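Local structure of probable thiol peroxidase (Chromobacterium violaceum, 3KEB) at residues T55-D60 against T136-I141; D62-L67 against A156-F161; L85-V90 against I108-T113; E4-Q9 against S152-N157. The protein probably belongs to the redoxin family of thioredoxin-fold peroxidases and may reduce peroxides. All coordinates share one frame; numbering follows the deposited sequence. Where two conformers were deposited one is given.

Contact 1. Residues T55-D60 against T136-I141; sequences TLLSVD and TSPAII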
# COMPACT_ATOMS: atom_id res chain seq x y z
N THR A 55 2.68 -13.07 5.91
CA THR A 55 1.86 -12.09 5.23
C THR A 55 0.76 -11.68 6.20
O THR A 55 0.19 -12.51 6.92
CB THR A 55 1.27 -12.64 3.94
OG1 THR A 55 0.56 -13.89 4.23
CG2 THR A 55 2.37 -12.85 2.91
N LEU A 56 0.57 -10.37 6.32
CA LEU A 56 -0.52 -9.78 7.13
C LEU A 56 -1.39 -9.00 6.18
O LEU A 56 -1.00 -8.79 4.96
CB LEU A 56 0.05 -8.84 8.23
CG LEU A 56 1.12 -9.33 9.22
CD1 LEU A 56 1.74 -8.17 9.99
CD2 LEU A 56 0.54 -10.36 10.14
N LEU A 57 -2.63 -8.74 6.58
CA LEU A 57 -3.47 -7.85 5.78
C LEU A 57 -2.83 -6.49 5.69
O LEU A 57 -2.56 -5.88 4.60
CB LEU A 57 -4.91 -7.76 6.31
CG LEU A 57 -5.75 -9.01 6.24
CD1 LEU A 57 -7.15 -8.77 6.89
CD2 LEU A 57 -5.89 -9.43 4.67
N SER A 58 -2.47 -5.93 6.86
CA SER A 58 -1.82 -4.71 6.81
C SER A 58 -1.25 -4.43 8.29
O SER A 58 -1.80 -5.01 9.16
CB SER A 58 -2.80 -3.58 6.67
OG SER A 58 -2.26 -2.28 7.09
N VAL A 59 -0.17 -3.71 8.44
CA VAL A 59 0.33 -3.22 9.77
C VAL A 59 -0.60 -2.18 10.43
O VAL A 59 -0.42 -1.86 11.63
CB VAL A 59 1.76 -2.57 9.69
CG1 VAL A 59 2.83 -3.58 9.33
CG2 VAL A 59 1.81 -1.35 8.71
N ASP A 60 -1.62 -1.73 9.73
CA ASP A 60 -2.62 -0.85 10.28
C ASP A 60 -3.95 -1.52 10.56
O ASP A 60 -4.94 -0.87 10.79
CB ASP A 60 -2.75 0.37 9.37
CG ASP A 60 -1.58 1.31 9.53
OD1 ASP A 60 -1.38 1.78 10.68
OD2 ASP A 60 -0.90 1.63 8.55
N THR A 136 -2.89 -9.16 0.65
CA THR A 136 -2.29 -10.50 0.82
C THR A 136 -3.01 -11.21 2.00
O THR A 136 -3.03 -10.72 3.14
CB THR A 136 -0.80 -10.46 1.12
OG1 THR A 136 -0.66 -9.74 2.40
CG2 THR A 136 -0.04 -9.70 0.09
N SER A 137 -3.56 -12.39 1.72
CA SER A 137 -4.21 -13.19 2.73
C SER A 137 -3.18 -13.60 3.81
O SER A 137 -2.02 -13.85 3.49
CB SER A 137 -4.91 -14.39 2.07
OG SER A 137 -5.94 -14.81 2.91
N PRO A 138 -3.57 -13.65 5.06
CA PRO A 138 -2.58 -13.93 6.10
C PRO A 138 -2.07 -15.40 6.10
O PRO A 138 -2.85 -16.34 5.95
CB PRO A 138 -3.32 -13.60 7.40
CG PRO A 138 -4.73 -13.74 7.03
CD PRO A 138 -4.81 -13.15 5.66
N ALA A 139 -0.74 -15.54 6.17
CA ALA A 139 -0.06 -16.83 6.04
C ALA A 139 1.30 -16.79 6.71
O ALA A 139 1.85 -15.72 7.08
CB ALA A 139 0.04 -17.24 4.54
N ILE A 140 1.79 -17.98 7.01
CA ILE A 140 3.09 -18.10 7.65
C ILE A 140 3.83 -19.17 6.98
O ILE A 140 3.25 -20.20 6.64
CB ILE A 140 3.00 -18.36 9.18
CG1 ILE A 140 4.39 -18.35 9.81
CG2 ILE A 140 2.27 -19.71 9.53
CD1 ILE A 140 4.32 -18.15 11.40
N ILE A 141 5.12 -18.94 6.78
CA ILE A 141 6.00 -19.95 6.15
C ILE A 141 7.34 -19.97 6.82
O ILE A 141 8.03 -18.96 6.88
CB ILE A 141 6.27 -19.62 4.67
CG1 ILE A 141 4.98 -19.50 3.88
CG2 ILE A 141 7.20 -20.69 4.00
CD1 ILE A 141 5.18 -18.98 2.45
O HOH W 1 -1.67 -7.13 2.69
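Thr55 lays its side chain against the backbone of Ser137 and Ala139, with CB lying beside Thr136 OG1. The hydroxyl sits between the backbone N and the carbonyl carbon (chi1 53°), a crowded position that directs it across to the 136-141 segment. There OG1 donates to Ser137 O at 2.7 Å, in the plane of that carbonyl. Thr55 OG1 also lies 3.4 Å from Ala139 CB. Thr55 bonds Ala139 through both its N and its O: Thr55 N donates to Ala139 O at 3.0 Å, and Ala139 N returns a longer bond of 3.3 Å to Thr55 O. This antiparallel, hydrogen-bonded pair joins the end of strand 51-55 to the start of strand 139-143 in the central sheet of the thioredoxin-like fold. Pro138 CA approaches Thr55 O at 3.2 Å in a CA-H...O contact. Leu57 CD2 packs on Thr136 O and, 4.0 Å away, on Pro138 CD. A water donates to Leu56 O and accepts from Thr136 N at 3.1 Å. Farther along, Ser58 OG accepts from Asp60 N in an ST turn and also bonds Asp91, while Asp60 forms a salt bridge with Arg98 of the second subunit. Related thiol peroxidases carry the peroxidatic cysteine in the loop-helix region after this strand; this chain has no cysteine, so the cysteine mechanism cannot be assumed for it. What the chemistry does provide is a polar grip on the backbone, with Thr55 held by OG1 to Ser137 O and by its own N and O to Ala139.

Contact 2. Residues D62-L67 against A156-F161; sequences DEHAGL and ANTRDF
His64 and Thr158 meet through their side chains where two loops of the thioredoxin-like fold touch, an inverse gamma turn centred on His64 and a type I turn from Asn157 to Asp160. The imidazole has CG anti to the carbonyl carbon (chi1 -70°), and its ND1 lies 2.6 Å from Thr158 OG1, which sits at the ring edge near the ring plane. This is a short hydrogen bond in which either atom could be the donor. Thr158 holds OG1 between its backbone N and carbonyl carbon (chi1 57°). Arg159 runs alongside the histidine, its chain extended from CG to NE and pointing the same way. His64 CE1 stands 3.4 Å above one face of the guanidinium, offset toward the rim, and the two planes are 46° apart, so the groups touch without stacking flat. Tyr10 meets the imidazole edge-to-face. Asn157 OD1 accepts from Arg159 N at 2.9 Å, an Asx turn at the start of the type I turn. Between the backbones, Ala65 N gives Thr158 O a weak hydrogen bond. The loops before helices 67-77 and 164-177 are further bridged by one water, which donates to Glu63 O and to Arg159 O, 2.8 Å from each.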
# COMPACT_ATOMS: atom_id res chain seq x y z
N ASP A 62 -5.54 -4.37 13.38
CA ASP A 62 -5.26 -4.78 14.75
C ASP A 62 -5.69 -6.22 14.92
O ASP A 62 -4.84 -7.12 14.77
CB ASP A 62 -5.91 -3.82 15.70
CG ASP A 62 -5.54 -4.09 17.14
OD1 ASP A 62 -4.56 -4.88 17.40
OD2 ASP A 62 -6.24 -3.47 18.00
N GLU A 63 -6.99 -6.47 15.12
CA GLU A 63 -7.44 -7.86 15.29
C GLU A 63 -7.49 -8.68 13.99
O GLU A 63 -7.33 -9.93 14.03
CB GLU A 63 -8.77 -7.93 16.01
CG GLU A 63 -9.89 -7.27 15.28
CD GLU A 63 -10.19 -5.84 15.72
OE1 GLU A 63 -11.41 -5.60 15.85
OE2 GLU A 63 -9.26 -4.97 15.91
N HIS A 64 -7.67 -8.02 12.85
CA HIS A 64 -7.73 -8.74 11.58
C HIS A 64 -6.36 -8.83 10.96
O HIS A 64 -5.99 -8.00 10.16
CB HIS A 64 -8.75 -8.06 10.67
CG HIS A 64 -10.16 -8.24 11.12
ND1 HIS A 64 -10.80 -9.46 11.09
CD2 HIS A 64 -11.05 -7.35 11.63
CE1 HIS A 64 -12.04 -9.30 11.53
NE2 HIS A 64 -12.22 -8.02 11.85
N ALA A 65 -5.63 -9.87 11.36
CA ALA A 65 -4.34 -10.20 10.84
C ALA A 65 -3.47 -8.97 10.71
O ALA A 65 -3.08 -8.59 9.65
CB ALA A 65 -4.51 -10.94 9.51
N GLY A 66 -3.18 -8.33 11.84
CA GLY A 66 -2.42 -7.08 11.87
C GLY A 66 -1.44 -7.10 12.98
O GLY A 66 -0.73 -8.07 13.16
N LEU A 67 -1.44 -6.02 13.76
CA LEU A 67 -0.44 -5.87 14.76
C LEU A 67 -0.55 -6.90 15.88
O LEU A 67 0.47 -7.27 16.45
CB LEU A 67 -0.43 -4.46 15.34
CG LEU A 67 0.11 -3.39 14.37
CD1 LEU A 67 0.15 -2.05 15.22
CD2 LEU A 67 1.47 -3.67 13.76
N ALA A 156 -7.47 -19.55 7.99
CA ALA A 156 -8.84 -19.66 7.49
C ALA A 156 -9.78 -18.55 7.98
O ALA A 156 -10.87 -18.41 7.44
CB ALA A 156 -9.43 -21.07 7.78
N ASN A 157 -9.35 -17.78 8.98
CA ASN A 157 -10.12 -16.69 9.56
C ASN A 157 -9.12 -15.63 10.00
O ASN A 157 -8.12 -15.98 10.60
CB ASN A 157 -10.95 -17.14 10.77
CG ASN A 157 -11.90 -16.06 11.28
OD1 ASN A 157 -11.47 -14.99 11.67
ND2 ASN A 157 -13.20 -16.36 11.29
N THR A 158 -9.42 -14.35 9.74
CA THR A 158 -8.49 -13.26 9.97
C THR A 158 -8.22 -12.97 11.41
O THR A 158 -7.18 -12.31 11.69
CB THR A 158 -8.99 -11.97 9.28
OG1 THR A 158 -10.28 -11.64 9.75
CG2 THR A 158 -9.02 -12.11 7.73
N ARG A 159 -9.11 -13.42 12.30
CA ARG A 159 -8.93 -13.21 13.75
C ARG A 159 -8.07 -14.27 14.39
O ARG A 159 -7.62 -14.10 15.54
CB ARG A 159 -10.26 -13.16 14.45
CG ARG A 159 -11.12 -12.03 13.98
CD ARG A 159 -12.46 -12.10 14.74
NE ARG A 159 -13.22 -10.86 14.55
CZ ARG A 159 -14.38 -10.78 13.93
NH1 ARG A 159 -14.97 -11.84 13.41
NH2 ARG A 159 -14.95 -9.59 13.82
N ASP A 160 -7.78 -15.34 13.63
CA ASP A 160 -7.04 -16.45 14.19
C ASP A 160 -5.56 -16.12 14.33
O ASP A 160 -5.02 -15.26 13.64
CB ASP A 160 -7.15 -17.70 13.31
CG ASP A 160 -8.56 -18.31 13.26
OD1 ASP A 160 -9.46 -17.95 14.05
OD2 ASP A 160 -8.76 -19.22 12.40
N PHE A 161 -4.88 -16.93 15.14
CA PHE A 161 -3.42 -16.96 15.16
C PHE A 161 -2.89 -18.19 14.44
O PHE A 161 -3.54 -19.24 14.34
CB PHE A 161 -2.85 -16.90 16.60
CG PHE A 161 -3.25 -15.68 17.40
CD1 PHE A 161 -3.46 -14.46 16.81
CD2 PHE A 161 -3.44 -15.78 18.77
CE1 PHE A 161 -3.86 -13.36 17.54
CE2 PHE A 161 -3.80 -14.68 19.51
CZ PHE A 161 -4.02 -13.47 18.88
O HOH W 2 -7.13 -11.47 16.31

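Contact 3. Residues L85-V90 against I108-T113; sequences LIVITV and IALLST
The flat groups that meet between Val87 and Leu111, as throughout this contact, are the peptides, joined by five hydrogen bonds. Leu111 N donates to Val87 O at 2.8 Å, nearly along the C=O axis, and Thr89 N reaches Leu111 O in the same straight manner. Ala109 N approaches Leu85 O in the carbonyl plane, whereas Val87 N comes to Ala109 O tilted 28° from it. One face of the sheet bears Ile86, Ile88, Ala109 and Leu111; the other bears Val87, Thr89, Leu110 and Ser112. On the first, Ile86 CG2, anti to its backbone N, packs 3.6 Å from Leu111 CD1, and Ile88 CG1 rests near Leu111 CB. These two parallel strands belong to a right-handed beta-alpha-beta crossover, made of strand 84-89, helix 93-103 and strand 109-112, within the thioredoxin-like core. On the second face Val87 CB faces Leu110 CD2 at 3.9 Å, the side chains running side by side, while Val87 CG2 comes within 3.6 Å of Ile108 CG2. Helices 67-77 and 93-103 supply further neighbours, Leu70 for Val87 and Arg100 for Leu110. At the strand ends Thr89 OG1 bonds the Asp91 carboxylate, Ser112 OG the Asp91 carbonyl oxygen, and Thr113 OG1 Arg117. Thr113 CG2 meets Ile88 CG2 at 3.6 Å, the two side chains crossing at about a right angle.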
# COMPACT_ATOMS: atom_id res chain seq x y z
N LEU A 85 12.46 -12.86 10.88
CA LEU A 85 11.05 -12.56 10.65
C LEU A 85 10.95 -11.56 9.50
O LEU A 85 11.55 -10.44 9.57
CB LEU A 85 10.41 -11.98 11.92
CG LEU A 85 8.90 -11.65 11.79
CD1 LEU A 85 8.11 -12.87 11.25
CD2 LEU A 85 8.32 -11.18 13.06
N ILE A 86 10.26 -11.99 8.44
CA ILE A 86 10.04 -11.19 7.22
C ILE A 86 8.49 -11.01 7.06
O ILE A 86 7.76 -11.98 6.79
CB ILE A 86 10.60 -11.86 5.96
CG1 ILE A 86 12.13 -12.09 6.12
CG2 ILE A 86 10.33 -10.98 4.75
CD1 ILE A 86 12.74 -12.99 5.02
N VAL A 87 8.03 -9.78 7.26
CA VAL A 87 6.62 -9.44 7.16
C VAL A 87 6.39 -8.82 5.78
O VAL A 87 7.12 -7.90 5.37
CB VAL A 87 6.20 -8.45 8.26
CG1 VAL A 87 4.77 -7.91 8.04
CG2 VAL A 87 6.33 -9.11 9.64
N ILE A 88 5.38 -9.32 5.06
CA ILE A 88 5.06 -8.86 3.73
C ILE A 88 3.60 -8.42 3.72
O ILE A 88 2.71 -9.17 4.20
CB ILE A 88 5.29 -9.93 2.64
CG1 ILE A 88 6.76 -10.41 2.71
CG2 ILE A 88 4.91 -9.38 1.22
CD1 ILE A 88 7.10 -11.61 1.82
N THR A 89 3.34 -7.21 3.19
CA THR A 89 1.99 -6.74 3.06
C THR A 89 1.81 -5.83 1.86
O THR A 89 2.77 -5.45 1.18
CB THR A 89 1.47 -5.95 4.29
OG1 THR A 89 2.01 -4.63 4.26
CG2 THR A 89 1.87 -6.56 5.67
N VAL A 90 0.58 -5.42 1.65
CA VAL A 90 0.22 -4.47 0.61
C VAL A 90 0.43 -3.02 0.98
O VAL A 90 0.27 -2.13 0.14
CB VAL A 90 -1.28 -4.69 0.15
CG1 VAL A 90 -2.28 -3.95 1.05
CG2 VAL A 90 -1.43 -4.26 -1.29
N ILE A 108 12.84 -6.89 12.38
CA ILE A 108 11.80 -7.46 11.53
C ILE A 108 11.94 -6.72 10.24
O ILE A 108 12.01 -5.48 10.21
CB ILE A 108 10.41 -7.25 12.12
CG1 ILE A 108 10.30 -8.00 13.44
CG2 ILE A 108 9.32 -7.68 11.15
CD1 ILE A 108 9.05 -7.65 14.27
N ALA A 109 12.00 -7.47 9.14
CA ALA A 109 11.94 -6.88 7.82
C ALA A 109 10.48 -6.61 7.53
O ALA A 109 9.63 -7.44 7.84
CB ALA A 109 12.52 -7.82 6.80
N LEU A 110 10.22 -5.45 6.90
CA LEU A 110 8.89 -5.02 6.47
C LEU A 110 8.93 -4.74 4.98
O LEU A 110 9.63 -3.80 4.52
CB LEU A 110 8.54 -3.75 7.27
CG LEU A 110 8.44 -3.89 8.78
CD1 LEU A 110 8.29 -2.54 9.43
CD2 LEU A 110 7.24 -4.79 9.18
N LEU A 111 8.23 -5.57 4.22
CA LEU A 111 8.28 -5.53 2.76
C LEU A 111 6.90 -5.28 2.21
O LEU A 111 5.93 -5.87 2.67
CB LEU A 111 8.79 -6.86 2.20
CG LEU A 111 10.10 -7.38 2.84
CD1 LEU A 111 10.56 -8.63 2.04
CD2 LEU A 111 11.22 -6.32 2.90
N SER A 112 6.87 -4.46 1.17
CA SER A 112 5.68 -4.05 0.49
C SER A 112 5.62 -4.70 -0.88
O SER A 112 6.66 -4.87 -1.57
CB SER A 112 5.71 -2.55 0.29
OG SER A 112 4.71 -2.14 -0.61
N THR A 113 4.41 -5.06 -1.28
CA THR A 113 4.20 -5.64 -2.59
C THR A 113 3.96 -4.59 -3.66
O THR A 113 3.60 -4.94 -4.82
CB THR A 113 3.03 -6.59 -2.59
OG1 THR A 113 1.84 -5.91 -2.24
CG2 THR A 113 3.26 -7.74 -1.57

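Contact 4. Residues E4-Q9 against S152-N157; sequences EDFWVQ and SERLAN
Phe6 opens the contact by lying against the guanidinium of Arg154. Its CG is anti to the backbone N (chi1 -165°), and the guanidinium of Arg154 lies flat on the ring, with centres 4.2 Å apart and planes at 21°. The charge is off-centre: Arg154 CZ stands 32° from the ring normal, nearer the CG side, with Arg154 NH2 3.6 Å from Phe6 CB. The two side chains slide past each other in opposite directions, so that the far end of the ring, Phe6 CZ, reaches Arg154 CB at 3.6 Å. At the ring edge, Phe6 CE2 meets Leu155 O near the ring plane. A hydrogen bond from Arg154 NH1 to Gly124 O helps to fix the guanidinium. Trp7 comes next; it points away from 152-157, and its side chain packs on Met14 and Pro16. Here the chain enters strand 7-10, half of a two-stranded antiparallel hairpin with 13-16. An N-terminal hairpin is a known feature of bacterial thiol peroxidases, and this one packs beside the chain leaving the outermost strand 149-154. Val8 sets CG2 3.4 Å from Leu155 O, and its CA makes a CA-H...O contact with Ala156 O. Gln9 then donates its backbone N to the same Ala156 O at 2.8 Å, from above the carbonyl plane. Asn157 CA answers with a CA-H...O contact to Gln9 O, 3.3 Å away. The Gln9 chain bends at chi2; its NE2 bonds Gly11 O, while Asn157 ND2 packs 3.7 Å from Gln9 CB.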
# COMPACT_ATOMS: atom_id res chain seq x y z
N GLU A 4 -12.41 -22.92 -6.41
CA GLU A 4 -11.42 -22.30 -5.44
C GLU A 4 -10.63 -23.36 -4.63
O GLU A 4 -11.12 -24.44 -4.36
CB GLU A 4 -12.10 -21.24 -4.54
CG GLU A 4 -12.83 -20.08 -5.35
CD GLU A 4 -11.89 -19.22 -6.32
OE1 GLU A 4 -10.69 -19.58 -6.59
OE2 GLU A 4 -12.36 -18.16 -6.83
N ASP A 5 -9.39 -23.09 -4.26
CA ASP A 5 -8.55 -24.00 -3.51
C ASP A 5 -8.60 -23.64 -2.02
O ASP A 5 -8.22 -24.44 -1.20
CB ASP A 5 -7.07 -23.90 -3.90
CG ASP A 5 -6.76 -24.42 -5.32
OD1 ASP A 5 -7.07 -25.61 -5.65
OD2 ASP A 5 -6.13 -23.65 -6.09
N PHE A 6 -8.94 -22.38 -1.71
CA PHE A 6 -8.86 -21.93 -0.32
C PHE A 6 -9.78 -20.72 -0.03
O PHE A 6 -9.98 -19.92 -0.91
CB PHE A 6 -7.42 -21.57 -0.01
CG PHE A 6 -7.15 -21.44 1.45
CD1 PHE A 6 -6.87 -22.54 2.22
CD2 PHE A 6 -7.28 -20.22 2.07
CE1 PHE A 6 -6.64 -22.40 3.61
CE2 PHE A 6 -7.13 -20.10 3.42
CZ PHE A 6 -6.79 -21.19 4.17
N TRP A 7 -10.27 -20.57 1.23
CA TRP A 7 -11.13 -19.45 1.62
C TRP A 7 -10.68 -18.91 2.94
O TRP A 7 -10.29 -19.67 3.83
CB TRP A 7 -12.60 -19.87 1.79
CG TRP A 7 -13.23 -20.44 0.60
CD1 TRP A 7 -13.08 -21.72 0.13
CD2 TRP A 7 -14.13 -19.78 -0.29
NE1 TRP A 7 -13.80 -21.88 -1.00
CE2 TRP A 7 -14.46 -20.72 -1.30
CE3 TRP A 7 -14.69 -18.50 -0.34
CZ2 TRP A 7 -15.34 -20.42 -2.36
CZ3 TRP A 7 -15.58 -18.19 -1.40
CH2 TRP A 7 -15.89 -19.16 -2.39
N VAL A 8 -10.79 -17.59 3.08
CA VAL A 8 -10.52 -16.92 4.32
C VAL A 8 -11.78 -16.19 4.74
O VAL A 8 -12.45 -15.53 3.92
CB VAL A 8 -9.27 -15.95 4.24
CG1 VAL A 8 -9.51 -14.80 3.24
CG2 VAL A 8 -8.86 -15.48 5.65
N GLN A 9 -12.10 -16.31 6.02
CA GLN A 9 -13.23 -15.63 6.61
C GLN A 9 -12.78 -14.32 7.24
O GLN A 9 -11.85 -14.30 8.05
CB GLN A 9 -13.86 -16.53 7.69
CG GLN A 9 -15.23 -16.04 8.22
CD GLN A 9 -16.45 -16.35 7.30
OE1 GLN A 9 -16.47 -17.37 6.55
NE2 GLN A 9 -17.49 -15.47 7.36
N SER A 152 4.13 -24.54 6.42
CA SER A 152 3.39 -23.40 5.87
C SER A 152 1.90 -23.49 6.28
O SER A 152 1.36 -24.59 6.35
CB SER A 152 3.56 -23.27 4.32
OG SER A 152 2.96 -24.35 3.62
N GLU A 153 1.24 -22.36 6.51
CA GLU A 153 -0.14 -22.37 6.89
C GLU A 153 -0.75 -21.06 6.44
O GLU A 153 -0.19 -19.98 6.67
CB GLU A 153 -0.23 -22.49 8.43
CG GLU A 153 -1.64 -22.38 9.01
CD GLU A 153 -1.66 -22.19 10.53
OE1 GLU A 153 -0.61 -21.97 11.18
OE2 GLU A 153 -2.75 -22.27 11.08
N ARG A 154 -1.93 -21.14 5.86
CA ARG A 154 -2.76 -19.94 5.67
C ARG A 154 -3.87 -19.94 6.65
O ARG A 154 -4.45 -20.97 6.94
CB ARG A 154 -3.36 -19.98 4.28
CG ARG A 154 -2.35 -19.78 3.31
CD ARG A 154 -2.92 -19.77 1.94
NE ARG A 154 -3.29 -21.12 1.48
CZ ARG A 154 -3.71 -21.41 0.25
NH1 ARG A 154 -3.83 -20.47 -0.65
NH2 ARG A 154 -4.04 -22.67 -0.10
N LEU A 155 -4.14 -18.78 7.24
CA LEU A 155 -5.23 -18.66 8.15
C LEU A 155 -6.56 -18.77 7.42
O LEU A 155 -6.78 -18.11 6.41
CB LEU A 155 -5.17 -17.30 8.88
CG LEU A 155 -4.02 -17.02 9.82
CD1 LEU A 155 -4.33 -15.64 10.55
CD2 LEU A 155 -3.86 -18.21 10.77
N ALA A 156 -7.47 -19.55 7.99
CA ALA A 156 -8.84 -19.66 7.49
C ALA A 156 -9.78 -18.55 7.98
O ALA A 156 -10.87 -18.41 7.44
CB ALA A 156 -9.43 -21.07 7.78
N ASN A 157 -9.35 -17.78 8.98
CA ASN A 157 -10.12 -16.69 9.56
C ASN A 157 -9.12 -15.63 10.00
O ASN A 157 -8.12 -15.98 10.60
CB ASN A 157 -10.95 -17.14 10.77
CG ASN A 157 -11.90 -16.06 11.28
OD1 ASN A 157 -11.47 -14.99 11.67
ND2 ASN A 157 -13.20 -16.36 11.29

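Contacts 1, 3 and 4 all reach the same mixed sheet, and contact 2 joins two loops. Contacts 1 and 2 have centres 8 Å apart and are linked by a probable hydrogen bond from Leu57 N to Ala65 O, 3.1 Å, so the loop of 55-67 serves both. Leu56 N to Ile88 O, 3.2 Å, similarly ties contact 1 to contact 3. Toward contact 4, Ile140 N probably bonds Glu153 O (2.8 Å), pairing neighbouring strands 139-143 and 149-154. Contacts 2 and 4 share Ala156 and Asn157. Contacts 3 and 4 are farthest apart, centres about 19 Å. In related peroxidases the reactive cysteine follows the strand ending in contact 1; this chain has none, so a site here is not established.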